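Side-chain contacts in putative uncharacterized protein (Streptococcus suis, PDB 4XZ7), which probably acts as a transglutaminase, an antiphagocytic virulence factor, of which this chain forms an N-terminal piece carrying the transglutaminase-like domain: residues N100-L105 and K120-L125; K200-S205 and F275-L280; G287-A290 and P294-T297. All coordinates share one frame; numbering follows the deposited sequence.

Interaction 1: N100-L105 and K120-L125; sequences NQMREL and KRIHAL
With chi1 of 176° Ile122 swings CG1 to the side opposite its own N, and chi2 carries CD1 on toward Gln101; Gln101 answers with a chain bent at chi2 (90°). The methyl therefore lies beside the stem of the glutamine, CD1 of Ile122 standing 3.8 Å from CG of Gln101 and 3.9 Å from its CB, so the isoleucine's branch passes at a slant across the CB-CG bond of Gln101. The amide of Gln101 plays no part in this apolar touch: its OE1 is hydrogen-bonded to Arg106. Met102 bends at chi1 and chi2, which brings its sulfur to the other branch of the isoleucine, with SD 4.3 Å from CG2 of Ile122, a looser approach. Here the end of helix 95-101 and the residue that leaves it rest on one face of a mixed beta sheet, in which strand 121-124 runs parallel to strand 90-91 and antiparallel to strand 157-167; the area buried between the segments is small, 107 Å². Val90 and His161, on those neighbouring strands, also touch Ile122. Met102 spreads the packing further, onto His161 and Leu163 of strand 157-167 and onto Lys134 of helix 132-140.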
loop_
_atom_site.group_PDB
_atom_site.type_symbol
_atom_site.label_atom_id
_atom_site.label_comp_id
_atom_site.label_asym_id
_atom_site.label_seq_id
_atom_site.Cartn_x
_atom_site.Cartn_y
_atom_site.Cartn_z
ATOM N N ASN B 100 34.388 10.394 4.556
ATOM C CA ASN B 100 33.903 10.773 3.240
ATOM C C ASN B 100 32.451 10.343 3.070
ATOM O O ASN B 100 31.610 11.102 2.592
ATOM C CB ASN B 100 34.759 10.150 2.142
ATOM C CG ASN B 100 36.168 10.692 2.126
ATOM O OD1 ASN B 100 36.419 11.819 2.561
ATOM N ND2 ASN B 100 37.102 9.892 1.620
ATOM N N GLN B 101 32.164 9.120 3.489
ATOM C CA GLN B 101 30.867 8.508 3.257
ATOM C C GLN B 101 29.723 9.162 4.057
ATOM O O GLN B 101 28.579 9.198 3.604
ATOM C CB GLN B 101 30.961 7.022 3.587
ATOM C CG GLN B 101 30.088 6.149 2.744
ATOM C CD GLN B 101 30.786 5.679 1.504
ATOM O OE1 GLN B 101 30.149 5.272 0.541
ATOM N NE2 GLN B 101 32.112 5.719 1.521
ATOM N N MET B 102 30.040 9.670 5.245
ATOM C CA MET B 102 29.049 10.268 6.136
ATOM C C MET B 102 29.003 11.805 6.066
ATOM O O MET B 102 28.336 12.449 6.887
ATOM C CB MET B 102 29.323 9.839 7.591
ATOM C CG MET B 102 29.343 8.337 7.820
ATOM S SD MET B 102 27.860 7.544 7.184
ATOM C CE MET B 102 26.611 8.409 8.126
ATOM N N ARG B 103 29.705 12.397 5.103
ATOM C CA ARG B 103 29.786 13.860 5.029
ATOM C C ARG B 103 28.424 14.510 4.785
ATOM O O ARG B 103 28.087 15.547 5.353
ATOM C CB ARG B 103 30.759 14.291 3.926
ATOM C CG ARG B 103 31.214 15.732 4.062
ATOM C CD ARG B 103 32.218 16.115 2.982
ATOM N NE ARG B 103 33.213 15.069 2.754
ATOM C CZ ARG B 103 34.230 14.802 3.572
ATOM N NH1 ARG B 103 35.083 13.832 3.269
ATOM N NH2 ARG B 103 34.397 15.494 4.693
ATOM N N GLU B 104 27.646 13.876 3.926
ATOM C CA GLU B 104 26.355 14.395 3.530
ATOM C C GLU B 104 25.357 13.275 3.751
ATOM O O GLU B 104 25.672 12.116 3.500
ATOM C CB GLU B 104 26.392 14.860 2.062
ATOM C CG GLU B 104 25.041 15.097 1.379
ATOM C CD GLU B 104 25.181 15.789 0.010
ATOM O OE1 GLU B 104 24.363 15.516 -0.905
ATOM O OE2 GLU B 104 26.109 16.618 -0.145
ATOM N N LEU B 105 24.177 13.607 4.258
ATOM C CA LEU B 105 23.115 12.615 4.368
ATOM C C LEU B 105 22.925 11.936 3.018
ATOM O O LEU B 105 22.916 12.600 1.983
ATOM C CB LEU B 105 21.801 13.251 4.809
ATOM C CG LEU B 105 21.654 13.891 6.182
ATOM C CD1 LEU B 105 20.172 14.162 6.382
ATOM C CD2 LEU B 105 22.180 12.987 7.288
ATOM N N LYS B 120 20.082 0.925 3.613
ATOM C CA LYS B 120 21.447 0.417 3.540
ATOM C C LYS B 120 22.217 0.704 4.833
ATOM O O LYS B 120 21.902 1.649 5.574
ATOM C CB LYS B 120 22.182 1.030 2.346
ATOM C CG LYS B 120 21.481 0.788 1.016
ATOM C CD LYS B 120 21.019 -0.669 0.907
ATOM C CE LYS B 120 20.011 -0.883 -0.222
ATOM N NZ LYS B 120 20.601 -0.634 -1.566
ATOM N N ARG B 121 23.234 -0.109 5.096
ATOM C CA ARG B 121 24.078 0.090 6.267
ATOM C C ARG B 121 25.541 0.282 5.860
ATOM O O ARG B 121 25.941 -0.072 4.751
ATOM C CB ARG B 121 23.918 -1.092 7.246
ATOM C CG ARG B 121 22.528 -1.172 7.840
ATOM C CD ARG B 121 22.250 -2.428 8.666
ATOM N NE ARG B 121 20.803 -2.674 8.733
ATOM C CZ ARG B 121 20.095 -2.624 9.851
ATOM N NH1 ARG B 121 20.697 -2.364 11.005
ATOM N NH2 ARG B 121 18.795 -2.844 9.822
ATOM N N ILE B 122 26.327 0.883 6.749
ATOM C CA ILE B 122 27.769 0.982 6.550
ATOM C C ILE B 122 28.418 0.254 7.723
ATOM O O ILE B 122 27.879 0.265 8.844
ATOM C CB ILE B 122 28.249 2.467 6.456
ATOM C CG1 ILE B 122 29.766 2.570 6.349
ATOM C CG2 ILE B 122 27.780 3.294 7.656
ATOM C CD1 ILE B 122 30.217 3.915 5.814
ATOM N N HIS B 123 29.544 -0.404 7.459
ATOM C CA HIS B 123 30.216 -1.214 8.469
ATOM C C HIS B 123 31.710 -0.914 8.506
ATOM O O HIS B 123 32.288 -0.442 7.530
ATOM C CB HIS B 123 30.015 -2.712 8.204
ATOM C CG HIS B 123 28.636 -3.075 7.745
ATOM N ND1 HIS B 123 27.608 -3.370 8.618
ATOM C CD2 HIS B 123 28.121 -3.210 6.498
ATOM C CE1 HIS B 123 26.521 -3.663 7.927
ATOM N NE2 HIS B 123 26.806 -3.568 6.636
ATOM N N ALA B 124 32.346 -1.203 9.628
ATOM C CA ALA B 124 33.764 -0.906 9.738
ATOM C C ALA B 124 34.384 -1.716 10.859
ATOM O O ALA B 124 33.706 -2.058 11.831
ATOM C CB ALA B 124 33.984 0.590 9.962
ATOM N N LEU B 125 35.670 -2.035 10.715
ATOM C CA LEU B 125 36.394 -2.764 11.755
ATOM C C LEU B 125 36.862 -1.849 12.882
ATOM O O LEU B 125 37.429 -2.309 13.879
ATOM C CB LEU B 125 37.588 -3.504 11.154
ATOM C CG LEU B 125 37.188 -4.646 10.215
ATOM C CD1 LEU B 125 38.416 -5.181 9.506
ATOM C CD2 LEU B 125 36.456 -5.754 10.952
#

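Interaction 2: K200-S205 and F275-L280; sequences KLIESS and FNMLGL
The contact lies at the Schellman motif that closes helix 264-277, where Met277 and Leu278 face Ile202, in the last turns of helix 188-205. Ile202, buried like both its partners, supplies two branches to the contact. Its CG2, anti to the backbone N, meets Leu278 tip to tip, 3.8 Å from CD2. Its CD1 drops between the two partners, lying 3.9 Å from CE of Met277 and 4.1 Å from CG of Leu278. Extended through chi2, Met277 bends at chi3 (59°), which turns CE toward CD1 of Ile202; SD of Met277 lies 4.2 Å from that CD1 and its CB 4.1 Å. Both segments fall in the transglutaminase-like region, and helix 264-277 leads away from the contact toward the probable active site. The helix end is defined by the 2.6 Å bond from Leu280 N to Phe275 O and the bond from Gly279 N to Asn276 O, with Gly279 at positive phi. In the facing helix, Ser205 OG turns back to Ile202 O at 2.8 Å, adding a side-chain bond to the backbone of the very residue that makes the contact. Leu382, from a later loop, touches both Ile202 and Met277, while Met208 packs on Leu278.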
loop_
_atom_site.group_PDB
_atom_site.type_symbol
_atom_site.label_atom_id
_atom_site.label_comp_id
_atom_site.label_asym_id
_atom_site.label_seq_id
_atom_site.Cartn_x
_atom_site.Cartn_y
_atom_site.Cartn_z
ATOM N N LYS B 200 -12.343 -28.434 -0.606
ATOM C CA LYS B 200 -12.196 -28.988 0.732
ATOM C C LYS B 200 -13.278 -28.477 1.680
ATOM O O LYS B 200 -13.760 -29.236 2.528
ATOM C CB LYS B 200 -10.810 -28.674 1.290
ATOM C CG LYS B 200 -9.748 -29.679 0.857
ATOM C CD LYS B 200 -8.340 -29.209 1.197
ATOM C CE LYS B 200 -7.307 -30.215 0.709
ATOM N NZ LYS B 200 -5.917 -29.738 0.949
ATOM N N LEU B 201 -13.668 -27.205 1.553
ATOM C CA LEU B 201 -14.793 -26.729 2.373
ATOM C C LEU B 201 -16.058 -27.524 2.031
ATOM O O LEU B 201 -16.846 -27.851 2.914
ATOM C CB LEU B 201 -15.049 -25.228 2.188
ATOM C CG LEU B 201 -13.978 -24.262 2.690
ATOM C CD1 LEU B 201 -14.339 -22.828 2.328
ATOM C CD2 LEU B 201 -13.803 -24.403 4.198
ATOM N N ILE B 202 -16.234 -27.841 0.749
ATOM C CA ILE B 202 -17.402 -28.574 0.286
ATOM C C ILE B 202 -17.413 -29.978 0.874
ATOM O O ILE B 202 -18.447 -30.453 1.352
ATOM C CB ILE B 202 -17.449 -28.665 -1.252
ATOM C CG1 ILE B 202 -17.732 -27.295 -1.849
ATOM C CG2 ILE B 202 -18.517 -29.647 -1.694
ATOM C CD1 ILE B 202 -17.852 -27.291 -3.349
ATOM N N GLU B 203 -16.253 -30.626 0.835
ATOM C CA GLU B 203 -16.072 -31.939 1.438
ATOM C C GLU B 203 -16.410 -31.875 2.922
ATOM O O GLU B 203 -17.209 -32.666 3.422
ATOM C CB GLU B 203 -14.634 -32.445 1.246
ATOM C CG GLU B 203 -14.274 -32.830 -0.190
ATOM C CD GLU B 203 -12.766 -32.997 -0.415
ATOM O OE1 GLU B 203 -12.013 -33.204 0.567
ATOM O OE2 GLU B 203 -12.332 -32.912 -1.586
ATOM N N SER B 204 -15.809 -30.922 3.622
ATOM C CA SER B 204 -15.963 -30.854 5.071
ATOM C C SER B 204 -17.413 -30.576 5.456
ATOM O O SER B 204 -17.912 -31.108 6.448
ATOM C CB SER B 204 -15.035 -29.806 5.655
ATOM O OG SER B 204 -13.690 -30.152 5.404
ATOM N N SER B 205 -18.101 -29.783 4.642
ATOM C CA SER B 205 -19.501 -29.466 4.889
ATOM C C SER B 205 -20.426 -30.679 4.738
ATOM O O SER B 205 -21.549 -30.656 5.232
ATOM C CB SER B 205 -19.973 -28.372 3.938
ATOM O OG SER B 205 -20.366 -28.912 2.685
ATOM N N PHE B 275 -21.288 -23.205 -4.899
ATOM C CA PHE B 275 -22.582 -23.641 -5.403
ATOM C C PHE B 275 -22.533 -23.948 -6.895
ATOM O O PHE B 275 -23.220 -24.852 -7.373
ATOM C CB PHE B 275 -23.648 -22.581 -5.128
ATOM C CG PHE B 275 -23.973 -22.416 -3.665
ATOM C CD1 PHE B 275 -23.799 -23.472 -2.781
ATOM C CD2 PHE B 275 -24.450 -21.212 -3.177
ATOM C CE1 PHE B 275 -24.104 -23.327 -1.429
ATOM C CE2 PHE B 275 -24.754 -21.057 -1.821
ATOM C CZ PHE B 275 -24.578 -22.117 -0.952
ATOM N N ASN B 276 -21.740 -23.176 -7.632
ATOM C CA ASN B 276 -21.583 -23.434 -9.055
ATOM C C ASN B 276 -20.873 -24.770 -9.235
ATOM O O ASN B 276 -21.252 -25.558 -10.100
ATOM C CB ASN B 276 -20.831 -22.300 -9.757
ATOM C CG ASN B 276 -21.720 -21.102 -10.042
ATOM O OD1 ASN B 276 -22.897 -21.255 -10.350
ATOM N ND2 ASN B 276 -21.162 -19.897 -9.917
ATOM N N MET B 277 -19.863 -25.036 -8.410
ATOM C CA MET B 277 -19.215 -26.340 -8.428
ATOM C C MET B 277 -20.227 -27.466 -8.182
ATOM O O MET B 277 -20.156 -28.524 -8.807
ATOM C CB MET B 277 -18.103 -26.403 -7.385
ATOM C CG MET B 277 -16.854 -25.604 -7.752
ATOM S SD MET B 277 -15.613 -25.593 -6.450
ATOM C CE MET B 277 -15.285 -27.341 -6.250
ATOM N N LEU B 278 -21.175 -27.224 -7.280
ATOM C CA LEU B 278 -22.147 -28.235 -6.879
ATOM C C LEU B 278 -23.317 -28.356 -7.849
ATOM O O LEU B 278 -24.279 -29.067 -7.583
ATOM C CB LEU B 278 -22.678 -27.918 -5.477
ATOM C CG LEU B 278 -21.712 -28.080 -4.304
ATOM C CD1 LEU B 278 -22.246 -27.391 -3.044
ATOM C CD2 LEU B 278 -21.441 -29.556 -4.045
ATOM N N GLY B 279 -23.246 -27.651 -8.970
ATOM C CA GLY B 279 -24.320 -27.695 -9.945
ATOM C C GLY B 279 -25.480 -26.790 -9.577
ATOM O O GLY B 279 -26.584 -26.959 -10.079
ATOM N N LEU B 280 -25.236 -25.820 -8.703
ATOM C CA LEU B 280 -26.295 -24.922 -8.281
ATOM C C LEU B 280 -26.004 -23.497 -8.767
ATOM O O LEU B 280 -25.295 -22.744 -8.087
ATOM C CB LEU B 280 -26.434 -24.953 -6.758
ATOM C CG LEU B 280 -27.278 -26.015 -6.043
ATOM C CD1 LEU B 280 -27.786 -27.084 -6.989
ATOM C CD2 LEU B 280 -26.475 -26.625 -4.886
#

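Interaction 3: G287-A290 and P294-T297; sequences GKNA and PHAT
His295 and Asn289 face each other loosely: OD1 of Asn289 lies over one face of the imidazole, 4.5 Å from CG of His295, too long for close contact. The ring stands there because CG of His295 is anti to the backbone N (chi1 -165°), which carries the imidazole beside the outgoing chain; the closer touch is that of CB of His295, which packs 3.9 Å from the backbone N of Asn289. At the next pair along the ladder, Lys288 and Pro294, the side chains splay apart. These two form a non-hydrogen-bonded antiparallel pair with CA atoms 4.2 Å apart, both point away from each other's strand, and the lysine's CG comes 4.2 Å from the backbone CA of Pro294. Beyond CG the lysine is extended and delivers NZ to a salt bridge with Glu351. The backbone joins Gly287 to His295 as a hydrogen-bonded pair, closing the hairpin of strands 282-288 and 294-302: Gly287 N gives to His295 O at 2.9 Å (161°), and His295 N gives to Gly287 O at 2.9 Å, from a position 44° out of the carbonyl plane. CA of Pro294 adds a CA-H...O contact to that same Gly287 O at 3.4 Å. Cys264 touches His295, and His295 NE2 is hydrogen-bonded to Asp310 OD2, which fits the Cys-His-Asp triad of transglutaminases. The paired bonds thus fix the backbone of the probable catalytic histidine, while Asp310 would restrain the rotation of its ring.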
loop_
_atom_site.group_PDB
_atom_site.type_symbol
_atom_site.label_atom_id
_atom_site.label_comp_id
_atom_site.label_asym_id
_atom_site.label_seq_id
_atom_site.Cartn_x
_atom_site.Cartn_y
_atom_site.Cartn_z
ATOM N N GLY B 287 -27.158 -5.315 -1.836
ATOM C CA GLY B 287 -28.372 -4.595 -1.537
ATOM C C GLY B 287 -28.220 -4.008 -0.156
ATOM O O GLY B 287 -27.122 -3.595 0.241
ATOM N N LYS B 288 -29.307 -3.976 0.593
ATOM C CA LYS B 288 -29.223 -3.450 1.944
ATOM C C LYS B 288 -29.864 -4.361 2.979
ATOM O O LYS B 288 -30.845 -5.057 2.691
ATOM C CB LYS B 288 -29.848 -2.056 2.014
ATOM C CG LYS B 288 -29.008 -1.018 1.280
ATOM C CD LYS B 288 -29.434 0.397 1.572
ATOM C CE LYS B 288 -28.503 1.379 0.865
ATOM N NZ LYS B 288 -28.752 2.781 1.292
ATOM N N ASN B 289 -29.259 -4.347 4.168
ATOM C CA ASN B 289 -29.779 -4.974 5.379
ATOM C C ASN B 289 -31.238 -4.709 5.604
ATOM O O ASN B 289 -31.782 -3.746 5.074
ATOM C CB ASN B 289 -29.038 -4.456 6.618
ATOM C CG ASN B 289 -28.425 -5.553 7.414
ATOM O OD1 ASN B 289 -28.697 -6.727 7.166
ATOM N ND2 ASN B 289 -27.585 -5.194 8.379
ATOM N N ALA B 290 -31.847 -5.529 6.458
ATOM C CA ALA B 290 -33.163 -5.218 6.986
ATOM C C ALA B 290 -33.051 -4.039 7.960
ATOM O O ALA B 290 -34.062 -3.476 8.371
ATOM C CB ALA B 290 -33.776 -6.437 7.662
ATOM N N PRO B 294 -25.622 -1.503 3.974
ATOM C CA PRO B 294 -25.275 -2.209 2.741
ATOM C C PRO B 294 -24.810 -3.646 3.020
ATOM O O PRO B 294 -24.050 -3.886 3.958
ATOM C CB PRO B 294 -24.142 -1.348 2.153
ATOM C CG PRO B 294 -24.320 0.025 2.809
ATOM C CD PRO B 294 -24.767 -0.321 4.185
ATOM N N HIS B 295 -25.273 -4.597 2.216
ATOM C CA HIS B 295 -25.007 -5.992 2.488
ATOM C C HIS B 295 -24.847 -6.757 1.182
ATOM O O HIS B 295 -25.121 -6.229 0.089
ATOM C CB HIS B 295 -26.139 -6.583 3.347
ATOM C CG HIS B 295 -25.804 -7.902 3.976
ATOM N ND1 HIS B 295 -24.778 -8.055 4.887
ATOM C CD2 HIS B 295 -26.363 -9.129 3.828
ATOM C CE1 HIS B 295 -24.726 -9.320 5.276
ATOM N NE2 HIS B 295 -25.671 -9.991 4.644
ATOM N N ALA B 296 -24.400 -8.004 1.296
ATOM C CA ALA B 296 -24.208 -8.867 0.130
ATOM C C ALA B 296 -24.621 -10.293 0.435
ATOM O O ALA B 296 -24.454 -10.771 1.561
ATOM C CB ALA B 296 -22.767 -8.830 -0.333
ATOM N N THR B 297 -25.181 -10.965 -0.567
ATOM C CA THR B 297 -25.675 -12.328 -0.412
ATOM C C THR B 297 -25.413 -13.096 -1.708
ATOM O O THR B 297 -24.998 -12.496 -2.698
ATOM C CB THR B 297 -27.202 -12.364 -0.106
ATOM O OG1 THR B 297 -27.919 -11.743 -1.183
ATOM C CG2 THR B 297 -27.536 -11.641 1.202
#

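In the fold
Interactions 2 and 3 belong to one transglutaminase-like region and are tied by helix 264-277: its Cys264 end touches His295 of interaction 3, while its other end forms half of interaction 2. Their centres lie 24 Å apart, with nearest atoms about 8 Å apart, and strand 282-288 follows the helix directly, so the chain runs from one contact to the other. Interaction 1 stands apart, on the opposite side of the chain's centre, its centre 59 Å from that of interaction 2 and 58 Å from that of interaction 3. It is thus remote from the probable Cys264-His295-Asp310 site, but Glu104 and Leu105 of its first segment pack on Phe376 of the second subunit.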